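Local structure of aminopeptidase (Aneurinibacillus sp. AM-1, 5IB9) at residues 6-11 with 256-261; 15-20 with 251-256. The protein probably removes single residues from the N-termini of peptides as a zinc-dependent exopeptidase of family M28, equipped with a protease-associated domain. One frame throughout, in Å; residues are numbered along the deposited sequence.

Interaction 1: residues 6-11 with 256-261; sequences DHQITK and SKLKTD
Leu258 meets Gln8 and Ile9 in a small apolar contact at the periphery of the catalytic region, where the N-terminal helix 6-10 lies against the loop that leaves helix 238-256 for strand 263-269. The isobutyl fork of Leu258 divides its two methyls between the two neighbours. CD1 meets the end of Ile9, CD1 to CD1 at 3.8 Å, the two side chains crossing at about a right angle, while CD2 rests on Gln8, 3.8 Å from its CB and 3.7 Å from its OE1. The latter approach is van der Waals contact, and no hydrogen bond joins the segments. Leu258 CD1 also lies 4.0 Å from the backbone O of Gln8.

In Gln8 a bend at chi2 (-61°) keeps the amide beside the leucine methyl, OE1 nearest; the polar end is held by Arg12, whose NH1 hydrogen-bonds to OE1. Ile9 starts from a bond that points away from the loop, and it is CG1, set beside the backbone N by chi1 of -57°, that carries CD1 round to Leu258. In the M28 fold, helices pack on both faces of a central beta-sheet; here the N-terminal helix 6-10 joins that outer layer, with Ile9 touching Val254 and Met255 of helix 238-256 and Ser394 of helix 382-400. The helix turn itself is closed at Asp6 O, which accepts from both Ile9 N and Thr10 N. Beyond the leucine, the loop is tied down by Lys210, whose NZ hydrogen-bonds to Leu258 O and Thr260 OG1.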
loop_
_atom_site.group_PDB
_atom_site.type_symbol
_atom_site.label_atom_id
_atom_site.label_comp_id
_atom_site.label_asym_id
_atom_site.label_seq_id
_atom_site.Cartn_x
_atom_site.Cartn_y
_atom_site.Cartn_z
ATOM N N ASP A 6 27.595 28.369 -6.857
ATOM C CA ASP A 6 27.334 28.009 -5.456
ATOM C C ASP A 6 26.941 29.226 -4.645
ATOM O O ASP A 6 26.174 29.099 -3.701
ATOM C CB ASP A 6 28.519 27.362 -4.739
ATOM C CG ASP A 6 28.946 26.033 -5.342
ATOM O OD1 ASP A 6 28.136 25.336 -6.055
ATOM O OD2 ASP A 6 30.116 25.650 -5.035
ATOM N N HIS A 7 27.457 30.428 -5.030
ATOM C CA HIS A 7 27.153 31.649 -4.290
ATOM C C HIS A 7 25.635 31.991 -4.280
ATOM O O HIS A 7 25.129 32.544 -3.291
ATOM C CB HIS A 7 28.001 32.823 -4.836
ATOM C CG HIS A 7 29.444 32.817 -4.391
ATOM N ND1 HIS A 7 30.327 33.850 -4.667
ATOM C CD2 HIS A 7 30.167 31.903 -3.685
ATOM C CE1 HIS A 7 31.520 33.569 -4.167
ATOM N NE2 HIS A 7 31.457 32.383 -3.581
ATOM N N GLN A 8 24.923 31.563 -5.333
ATOM C CA GLN A 8 23.444 31.783 -5.364
ATOM C C GLN A 8 22.770 31.029 -4.217
ATOM O O GLN A 8 21.786 31.490 -3.661
ATOM C CB GLN A 8 22.842 31.302 -6.681
ATOM C CG GLN A 8 23.325 32.091 -7.895
ATOM C CD GLN A 8 22.951 33.604 -7.809
ATOM O OE1 GLN A 8 22.208 34.038 -6.950
ATOM N NE2 GLN A 8 23.538 34.393 -8.667
ATOM N N ILE A 9 23.389 29.940 -3.754
ATOM C CA ILE A 9 22.830 29.200 -2.611
ATOM C C ILE A 9 23.443 29.672 -1.278
ATOM O O ILE A 9 22.754 30.017 -0.358
ATOM C CB ILE A 9 23.169 27.701 -2.780
ATOM C CG1 ILE A 9 22.645 27.133 -4.136
ATOM C CG2 ILE A 9 22.767 26.930 -1.543
ATOM C CD1 ILE A 9 21.120 27.281 -4.225
ATOM N N THR A 10 24.800 29.820 -1.239
ATOM C CA THR A 10 25.436 30.073 0.056
ATOM C C THR A 10 25.208 31.494 0.593
ATOM O O THR A 10 25.322 31.679 1.801
ATOM C CB THR A 10 26.967 29.759 0.018
ATOM O OG1 THR A 10 27.573 30.608 -0.951
ATOM C CG2 THR A 10 27.187 28.293 -0.504
ATOM N N LYS A 11 24.902 32.420 -0.321
ATOM C CA LYS A 11 24.588 33.754 0.204
ATOM C C LYS A 11 23.176 33.876 0.788
ATOM O O LYS A 11 22.824 34.884 1.427
ATOM C CB LYS A 11 24.689 34.770 -0.872
ATOM C CG LYS A 11 23.588 34.767 -1.938
ATOM C CD LYS A 11 23.873 35.941 -2.931
ATOM C CE LYS A 11 22.989 35.947 -4.107
ATOM N NZ LYS A 11 23.323 37.152 -4.963
ATOM N N SER A 256 13.342 29.267 -4.372
ATOM C CA SER A 256 12.216 30.101 -4.900
ATOM C C SER A 256 12.770 31.411 -5.474
ATOM O O SER A 256 12.064 32.096 -6.266
ATOM C CB SER A 256 11.154 30.398 -3.862
ATOM O OG SER A 256 11.550 31.358 -2.910
ATOM N N LYS A 257 13.969 31.795 -5.079
ATOM C CA LYS A 257 14.636 33.006 -5.601
ATOM C C LYS A 257 15.378 32.844 -6.896
ATOM O O LYS A 257 15.998 33.808 -7.368
ATOM C CB LYS A 257 15.624 33.516 -4.524
ATOM C CG LYS A 257 15.157 33.603 -3.069
ATOM C CD LYS A 257 13.870 34.405 -2.892
ATOM C CE LYS A 257 13.511 34.553 -1.447
ATOM N NZ LYS A 257 12.224 35.325 -1.264
ATOM N N LEU A 258 15.443 31.641 -7.453
ATOM C CA LEU A 258 16.298 31.279 -8.566
ATOM C C LEU A 258 15.586 30.596 -9.755
ATOM O O LEU A 258 14.595 29.912 -9.585
ATOM C CB LEU A 258 17.456 30.319 -8.091
ATOM C CG LEU A 258 18.216 30.898 -6.916
ATOM C CD1 LEU A 258 19.046 29.869 -6.153
ATOM C CD2 LEU A 258 19.140 32.046 -7.339
ATOM N N LYS A 259 16.046 30.856 -10.968
ATOM C CA LYS A 259 15.572 30.156 -12.127
ATOM C C LYS A 259 16.133 28.764 -12.095
ATOM O O LYS A 259 17.292 28.512 -11.649
ATOM C CB LYS A 259 16.076 30.870 -13.363
ATOM C CG LYS A 259 15.614 32.305 -13.458
ATOM C CD LYS A 259 14.092 32.503 -13.478
ATOM C CE LYS A 259 13.440 32.350 -14.846
ATOM N NZ LYS A 259 11.912 32.336 -14.692
ATOM N N THR A 260 15.294 27.797 -12.510
ATOM C CA THR A 260 15.690 26.399 -12.539
ATOM C C THR A 260 15.238 25.718 -13.801
ATOM O O THR A 260 14.154 26.039 -14.349
ATOM C CB THR A 260 15.100 25.620 -11.306
ATOM O OG1 THR A 260 13.662 25.815 -11.291
ATOM C CG2 THR A 260 15.779 26.113 -9.967
ATOM N N ASP A 261 15.987 24.715 -14.256
ATOM C CA ASP A 261 15.619 23.965 -15.430
ATOM C C ASP A 261 15.171 22.559 -15.130
ATOM O O ASP A 261 14.987 21.746 -16.011
ATOM C CB ASP A 261 16.761 23.976 -16.520
ATOM C CG ASP A 261 18.022 23.205 -16.107
ATOM O OD1 ASP A 261 18.049 22.558 -14.987
ATOM O OD2 ASP A 261 19.017 23.247 -16.880
#

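Interaction 2: residues 15-20 with 251-256; sequences AENMYN and LARVMS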
loop_
_atom_site.group_PDB
_atom_site.type_symbol
_atom_site.label_atom_id
_atom_site.label_comp_id
_atom_site.label_asym_id
_atom_site.label_seq_id
_atom_site.Cartn_x
_atom_site.Cartn_y
_atom_site.Cartn_z
ATOM N N ALA A 15 20.393 30.546 8.561
ATOM C CA ALA A 15 20.404 29.615 9.640
ATOM C C ALA A 15 19.425 30.000 10.775
ATOM O O ALA A 15 19.061 29.112 11.569
ATOM C CB ALA A 15 21.845 29.453 10.199
ATOM N N GLU A 16 19.073 31.292 10.887
ATOM C CA GLU A 16 18.030 31.667 11.851
ATOM C C GLU A 16 16.647 31.069 11.456
ATOM O O GLU A 16 15.962 30.613 12.361
ATOM C CB GLU A 16 18.004 33.179 11.980
ATOM C CG GLU A 16 19.257 33.700 12.739
ATOM C CD GLU A 16 20.603 33.706 11.905
ATOM O OE1 GLU A 16 21.693 33.431 12.500
ATOM O OE2 GLU A 16 20.616 34.031 10.677
ATOM N N ASN A 17 16.332 31.067 10.181
ATOM C CA ASN A 17 15.066 30.457 9.685
ATOM C C ASN A 17 15.096 28.995 10.169
ATOM O O ASN A 17 14.098 28.439 10.662
ATOM C CB ASN A 17 14.960 30.537 8.199
ATOM C CG ASN A 17 14.695 31.908 7.677
ATOM O OD1 ASN A 17 14.343 32.847 8.452
ATOM N ND2 ASN A 17 14.724 32.028 6.340
ATOM N N MET A 18 16.244 28.324 9.914
ATOM C CA MET A 18 16.260 26.898 10.226
ATOM C C MET A 18 16.155 26.589 11.669
ATOM O O MET A 18 15.474 25.698 12.121
ATOM C CB MET A 18 17.534 26.223 9.640
ATOM C CG MET A 18 17.441 26.296 8.122
ATOM S SD MET A 18 18.834 25.426 7.251
ATOM C CE MET A 18 20.181 26.554 7.508
ATOM N N TYR A 19 16.877 27.375 12.494
ATOM C CA TYR A 19 16.753 27.190 13.919
ATOM C C TYR A 19 15.277 27.477 14.394
ATOM O O TYR A 19 14.769 26.732 15.192
ATOM C CB TYR A 19 17.703 28.239 14.625
ATOM C CG TYR A 19 17.800 28.127 16.114
ATOM C CD1 TYR A 19 18.646 27.218 16.770
ATOM C CD2 TYR A 19 16.942 28.947 16.880
ATOM C CE1 TYR A 19 18.699 27.170 18.233
ATOM C CE2 TYR A 19 16.957 28.881 18.292
ATOM C CZ TYR A 19 17.809 27.991 18.929
ATOM O OH TYR A 19 17.770 27.968 20.339
ATOM N N ASN A 20 14.697 28.509 13.817
ATOM C CA ASN A 20 13.261 28.846 14.209
ATOM C C ASN A 20 12.316 27.686 13.821
ATOM O O ASN A 20 11.374 27.382 14.570
ATOM C CB ASN A 20 12.866 30.152 13.550
ATOM C CG ASN A 20 13.557 31.361 14.247
ATOM O OD1 ASN A 20 14.159 31.205 15.294
ATOM N ND2 ASN A 20 13.525 32.508 13.571
ATOM N N LEU A 251 15.893 25.241 1.899
ATOM C CA LEU A 251 16.325 25.123 0.542
ATOM C C LEU A 251 15.141 25.409 -0.391
ATOM O O LEU A 251 15.337 25.976 -1.511
ATOM C CB LEU A 251 16.936 23.719 0.185
ATOM C CG LEU A 251 18.279 23.573 0.948
ATOM C CD1 LEU A 251 18.764 22.179 0.664
ATOM C CD2 LEU A 251 19.327 24.594 0.523
ATOM N N ALA A 252 13.899 25.024 0.008
ATOM C CA ALA A 252 12.779 25.429 -0.889
ATOM C C ALA A 252 12.683 26.981 -0.937
ATOM O O ALA A 252 12.429 27.463 -1.993
ATOM C CB ALA A 252 11.478 24.897 -0.323
ATOM N N ARG A 253 12.908 27.703 0.161
ATOM C CA ARG A 253 12.841 29.161 0.120
ATOM C C ARG A 253 13.951 29.659 -0.740
ATOM O O ARG A 253 13.755 30.522 -1.633
ATOM C CB ARG A 253 13.010 29.641 1.510
ATOM C CG ARG A 253 12.784 31.204 1.589
ATOM C CD ARG A 253 13.112 31.762 2.980
ATOM N NE ARG A 253 14.561 31.796 3.096
ATOM C CZ ARG A 253 15.370 32.658 2.503
ATOM N NH1 ARG A 253 14.825 33.682 1.822
ATOM N NH2 ARG A 253 16.720 32.488 2.616
ATOM N N VAL A 254 15.151 29.120 -0.555
ATOM C CA VAL A 254 16.293 29.578 -1.416
ATOM C C VAL A 254 16.005 29.376 -2.885
ATOM O O VAL A 254 16.240 30.299 -3.700
ATOM C CB VAL A 254 17.603 28.832 -1.004
ATOM C CG1 VAL A 254 18.726 29.064 -2.075
ATOM C CG2 VAL A 254 18.053 29.393 0.343
ATOM N N MET A 255 15.512 28.183 -3.286
ATOM C CA MET A 255 15.354 27.893 -4.685
ATOM C C MET A 255 14.198 28.740 -5.222
ATOM O O MET A 255 14.175 29.006 -6.459
ATOM C CB MET A 255 15.038 26.414 -4.937
ATOM C CG MET A 255 16.215 25.594 -4.473
ATOM S SD MET A 255 17.630 25.857 -5.605
ATOM C CE MET A 255 18.672 24.554 -4.897
ATOM N N SER A 256 13.342 29.267 -4.372
ATOM C CA SER A 256 12.216 30.101 -4.900
ATOM C C SER A 256 12.770 31.411 -5.474
ATOM O O SER A 256 12.064 32.096 -6.266
ATOM C CB SER A 256 11.154 30.398 -3.862
ATOM O OG SER A 256 11.550 31.358 -2.910
#
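Residues 15-20 of helix 15-25 and 251-256 of helix 238-256, two elements of the helical layer around the peptidase sheet, meet through one polar pair, Asn17 and Arg253. The amide nitrogen ND2 of Asn17 stands 3.3 Å from NE of Arg253 and 3.7 Å from its CD. Both nitrogens are donors, so their closeness is not a hydrogen bond. Both side chains are held by Glu250, one turn earlier on helix 238-256, which probably accounts for their closeness: its OE1 takes the hydrogen bond from Asn17 ND2, and its OE2 forms a salt bridge with Arg253 NH2. The carboxylate would be expected to offset the closeness of the two donors.

The amide and guanidinium planes are 78° apart, and the side chains cross at about a right angle, with ND2 approaching obliquely near the CD-NE end of the arginine. Arg253 runs out with CG anti to the backbone N (chi1 -173°) and then bends at chi3 (75°), which swings the guanidinium across the surface of its helix toward Glu250. The backbones remain well separated, the closest CA atoms, those of Asn17 and Arg253, being 9.9 Å apart.

Beneath this partly exposed bridge the helices belong to the layered alpha/beta architecture of M28 peptidases. Met18 packs on Ala246, Val247 and Glu250 of helix 238-256, whereas Leu251 and Met255 turn to Phe266 of strand 263-269 and to helix 382-400. Near the C-terminal end of helix 238-256, Ser256 OG donates a 2.7 Å hydrogen bond to Arg253 O, arriving in the carbonyl plane on a lone pair.

How the interactions relate
Interactions 1 and 2 lie about 12 Å apart, centre to centre, and pair two consecutive N-terminal helices, in reverse order, with the end of helix 238-256 and the loop that follows it; Ser256 belongs to both. They touch through Ile9, whose CD1 lies 3.7 Å from Val254 CG1 and 3.7 Å from Met255 CE. Between the two N-terminal helices, Thr13 binds zinc together with Asp386. The side chains of Ile9 and Arg253 are each about 8 Å from a bound zinc ion. The Thr13-Asp386 site is distinct from the inhibitor-bound dizinc centre, where Asp240, on the same helix 238-256, is a ligand of both zinc ions.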